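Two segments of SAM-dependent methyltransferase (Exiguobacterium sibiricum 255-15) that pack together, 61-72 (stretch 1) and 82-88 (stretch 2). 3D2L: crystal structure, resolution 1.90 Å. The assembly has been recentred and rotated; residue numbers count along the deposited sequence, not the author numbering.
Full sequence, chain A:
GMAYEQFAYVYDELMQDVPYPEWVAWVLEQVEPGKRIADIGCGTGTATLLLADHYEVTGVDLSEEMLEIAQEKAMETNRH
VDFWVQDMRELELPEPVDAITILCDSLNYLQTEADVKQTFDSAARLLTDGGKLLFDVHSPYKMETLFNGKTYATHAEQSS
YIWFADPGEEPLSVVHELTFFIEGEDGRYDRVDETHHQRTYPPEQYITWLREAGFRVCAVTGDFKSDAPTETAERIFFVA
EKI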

# COMPACT_ATOMS: atom_id res chain seq x y z
N ASP A 61 6.86 5.81 5.00
CA ASP A 61 5.58 5.59 5.69
C ASP A 61 5.39 6.65 6.79
O ASP A 61 6.36 7.24 7.27
CB ASP A 61 5.56 4.21 6.29
CG ASP A 61 4.18 3.73 6.62
OD1 ASP A 61 3.46 3.30 5.70
OD2 ASP A 61 3.82 3.71 7.81
N LEU A 62 4.16 6.89 7.22
CA LEU A 62 3.93 7.83 8.32
C LEU A 62 4.20 7.21 9.69
O LEU A 62 4.34 7.93 10.65
CB LEU A 62 2.50 8.43 8.30
CG LEU A 62 2.28 9.75 7.58
CD1 LEU A 62 0.79 10.08 7.50
CD2 LEU A 62 3.05 10.90 8.26
N SER A 63 4.34 5.88 9.77
CA SER A 63 4.52 5.20 11.06
C SER A 63 5.95 4.85 11.44
O SER A 63 6.55 3.95 10.86
CB SER A 63 3.73 3.89 11.08
OG SER A 63 3.85 3.22 12.33
N GLU A 64 6.48 5.52 12.45
CA GLU A 64 7.84 5.29 12.93
C GLU A 64 8.02 3.86 13.38
O GLU A 64 9.05 3.25 13.12
CB GLU A 64 8.18 6.23 14.11
CG GLU A 64 8.19 7.72 13.76
CD GLU A 64 6.81 8.45 13.83
OE1 GLU A 64 5.73 7.77 13.83
OE2 GLU A 64 6.85 9.72 13.88
N GLU A 65 6.98 3.32 14.02
CA GLU A 65 6.99 1.97 14.59
C GLU A 65 7.09 0.90 13.50
O GLU A 65 7.83 -0.08 13.61
CB GLU A 65 5.72 1.77 15.43
CG GLU A 65 5.68 2.65 16.73
CD GLU A 65 5.21 4.12 16.56
OE1 GLU A 65 4.81 4.59 15.47
OE2 GLU A 65 5.23 4.83 17.59
N MSE A 66 6.35 1.10 12.43
CA MSE A 66 6.40 0.18 11.33
C MSE A 66 7.76 0.25 10.64
O MSE A 66 8.35 -0.81 10.29
CB MSE A 66 5.21 0.42 10.39
CG MSE A 66 3.90 0.09 11.06
SE MSE A 66 2.47 0.04 9.81
CE MSE A 66 2.33 1.73 9.18
N LEU A 67 8.29 1.47 10.45
CA LEU A 67 9.61 1.66 9.80
C LEU A 67 10.76 1.10 10.61
O LEU A 67 11.76 0.66 10.05
CB LEU A 67 9.85 3.13 9.40
CG LEU A 67 8.87 3.67 8.37
CD1 LEU A 67 9.30 5.09 7.92
CD2 LEU A 67 8.70 2.75 7.17
N GLU A 68 10.60 1.06 11.93
CA GLU A 68 11.59 0.44 12.80
C GLU A 68 11.70 -1.06 12.53
O GLU A 68 12.80 -1.60 12.46
CB GLU A 68 11.25 0.68 14.26
CG GLU A 68 11.53 2.10 14.71
CD GLU A 68 10.97 2.42 16.11
OE1 GLU A 68 10.68 1.49 16.88
OE2 GLU A 68 10.83 3.63 16.42
N ILE A 69 10.56 -1.72 12.38
CA ILE A 69 10.52 -3.15 12.06
C ILE A 69 11.08 -3.36 10.65
O ILE A 69 11.88 -4.24 10.43
CB ILE A 69 9.11 -3.70 12.13
CG1 ILE A 69 8.50 -3.51 13.54
CG2 ILE A 69 9.11 -5.17 11.76
CD1 ILE A 69 9.27 -4.06 14.62
N ALA A 70 10.65 -2.53 9.69
CA ALA A 70 11.16 -2.55 8.31
C ALA A 70 12.69 -2.54 8.30
O ALA A 70 13.36 -3.41 7.68
CB ALA A 70 10.57 -1.38 7.50
N GLN A 71 13.25 -1.59 9.04
CA GLN A 71 14.71 -1.45 9.10
C GLN A 71 15.41 -2.64 9.73
O GLN A 71 16.42 -3.11 9.23
CB GLN A 71 15.07 -0.18 9.87
CG GLN A 71 16.55 0.03 10.08
CD GLN A 71 16.81 1.27 10.86
OE1 GLN A 71 16.14 2.29 10.64
NE2 GLN A 71 17.75 1.20 11.81
N GLU A 72 14.88 -3.13 10.85
CA GLU A 72 15.46 -4.29 11.49
C GLU A 72 15.48 -5.51 10.57
O GLU A 72 16.48 -6.21 10.51
CB GLU A 72 14.78 -4.55 12.84
CG GLU A 72 15.23 -3.49 13.87
CD GLU A 72 14.65 -3.67 15.28
OE1 GLU A 72 13.44 -3.97 15.42
OE2 GLU A 72 15.41 -3.42 16.25
N ASP A 82 16.81 2.51 2.62
CA ASP A 82 16.53 3.69 3.42
C ASP A 82 15.03 3.76 3.65
O ASP A 82 14.32 3.70 2.69
CB ASP A 82 16.92 4.94 2.66
CG ASP A 82 18.40 5.15 2.58
OD1 ASP A 82 19.13 4.94 3.57
OD2 ASP A 82 18.85 5.56 1.52
N PHE A 83 14.60 3.81 4.91
CA PHE A 83 13.23 4.03 5.30
C PHE A 83 13.16 5.41 6.00
O PHE A 83 13.94 5.74 6.94
CB PHE A 83 12.72 2.91 6.23
CG PHE A 83 12.62 1.53 5.56
CD1 PHE A 83 11.53 1.20 4.78
CD2 PHE A 83 13.63 0.57 5.75
CE1 PHE A 83 11.41 -0.04 4.21
CE2 PHE A 83 13.54 -0.65 5.19
CZ PHE A 83 12.41 -0.97 4.39
N TRP A 84 12.24 6.24 5.53
CA TRP A 84 12.06 7.57 6.06
C TRP A 84 10.61 7.79 6.41
O TRP A 84 9.73 7.21 5.76
CB TRP A 84 12.49 8.63 5.04
CG TRP A 84 13.93 8.52 4.57
CD1 TRP A 84 14.36 8.16 3.33
CD2 TRP A 84 15.12 8.79 5.35
NE1 TRP A 84 15.73 8.22 3.28
CE2 TRP A 84 16.22 8.58 4.50
CE3 TRP A 84 15.35 9.15 6.69
CZ2 TRP A 84 17.54 8.73 4.94
CZ3 TRP A 84 16.65 9.32 7.12
CH2 TRP A 84 17.73 9.10 6.25
N VAL A 85 10.38 8.59 7.46
CA VAL A 85 9.01 8.91 7.94
C VAL A 85 8.54 10.11 7.15
O VAL A 85 9.10 11.18 7.25
CB VAL A 85 8.98 9.23 9.45
CG1 VAL A 85 7.57 9.69 9.91
CG2 VAL A 85 9.48 8.01 10.25
N GLN A 86 7.53 9.90 6.31
CA GLN A 86 6.99 10.97 5.49
C GLN A 86 5.57 10.62 5.12
O GLN A 86 5.22 9.46 5.00
CB GLN A 86 7.76 11.17 4.17
CG GLN A 86 9.22 11.51 4.25
CD GLN A 86 9.82 11.84 2.87
OE1 GLN A 86 9.10 12.15 1.93
NE2 GLN A 86 11.14 11.77 2.77
N ASP A 87 4.78 11.64 4.91
CA ASP A 87 3.39 11.53 4.50
C ASP A 87 3.41 11.45 2.95
O ASP A 87 4.10 12.27 2.34
CB ASP A 87 2.71 12.81 4.99
CG ASP A 87 1.22 12.82 4.78
OD1 ASP A 87 0.72 12.22 3.80
OD2 ASP A 87 0.56 13.49 5.60
N MSE A 88 2.67 10.51 2.34
CA MSE A 88 2.63 10.35 0.85
C MSE A 88 2.10 11.57 0.15
O MSE A 88 2.42 11.80 -0.99
CB MSE A 88 1.82 9.12 0.37
CG MSE A 88 0.38 9.08 0.81
SE MSE A 88 -0.47 7.58 -0.02
CE MSE A 88 0.51 6.05 1.00
O HOH W 1 16.08 2.67 7.42

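The methyl group of A70 sits almost squarely over the ring of F83. A70 CB lies 3.6 Å from the centroid of the F83 ring, only 10° off the ring normal. This is a CH-pi contact: a weakly polarised methyl meets the electron-rich face of an aromatic ring. A70 CB is 3.6 Å from F83 CZ, so the ring lies against the helix here.

The backbones meet in two different ways. At D61 they pair as parallel strands, in register with V85. D61 N donates to W84 O at 3.3 Å, and Q86 N donates to D61 O at 3.1 Å. The two bonds reach the residues before and after V85, as expected of a parallel bridge. V85 CA also approaches D61 O at 3.2 Å, a CA-H...O contact. The chain then turns into helix 64-72, which runs nearly antiparallel to strand 82-85, at 173°. The axes come within 8.6 Å.

S63 caps the start of this helix. S63 OG accepts from M66 N at 3.3 Å, satisfying an amide that has no earlier helical carbonyl to bond.

L67 and A70 both point toward the strand. L67 touches two strand side chains: L67 CD2 is 4.0 Å from F83 CD1, and L67 CD1 is 3.7 Å from V85 CG2. These are apolar contacts, and L67 is buried. V85 CG2 also meets the aliphatic part of E64, with E64 CG 3.8 Å away. Near the bridge, L62 starts sideways, but its end comes nearer the other stretch. L62 CD2 lies 3.8 Å from D87 CB.

One water links the stretches at the far end of the contact. The O atom of water 1 donates to Q71 OE1 at 3.2 Å and accepts from F83 N at 3.1 Å. Together the two stretches bury 507 Å², both sides summed.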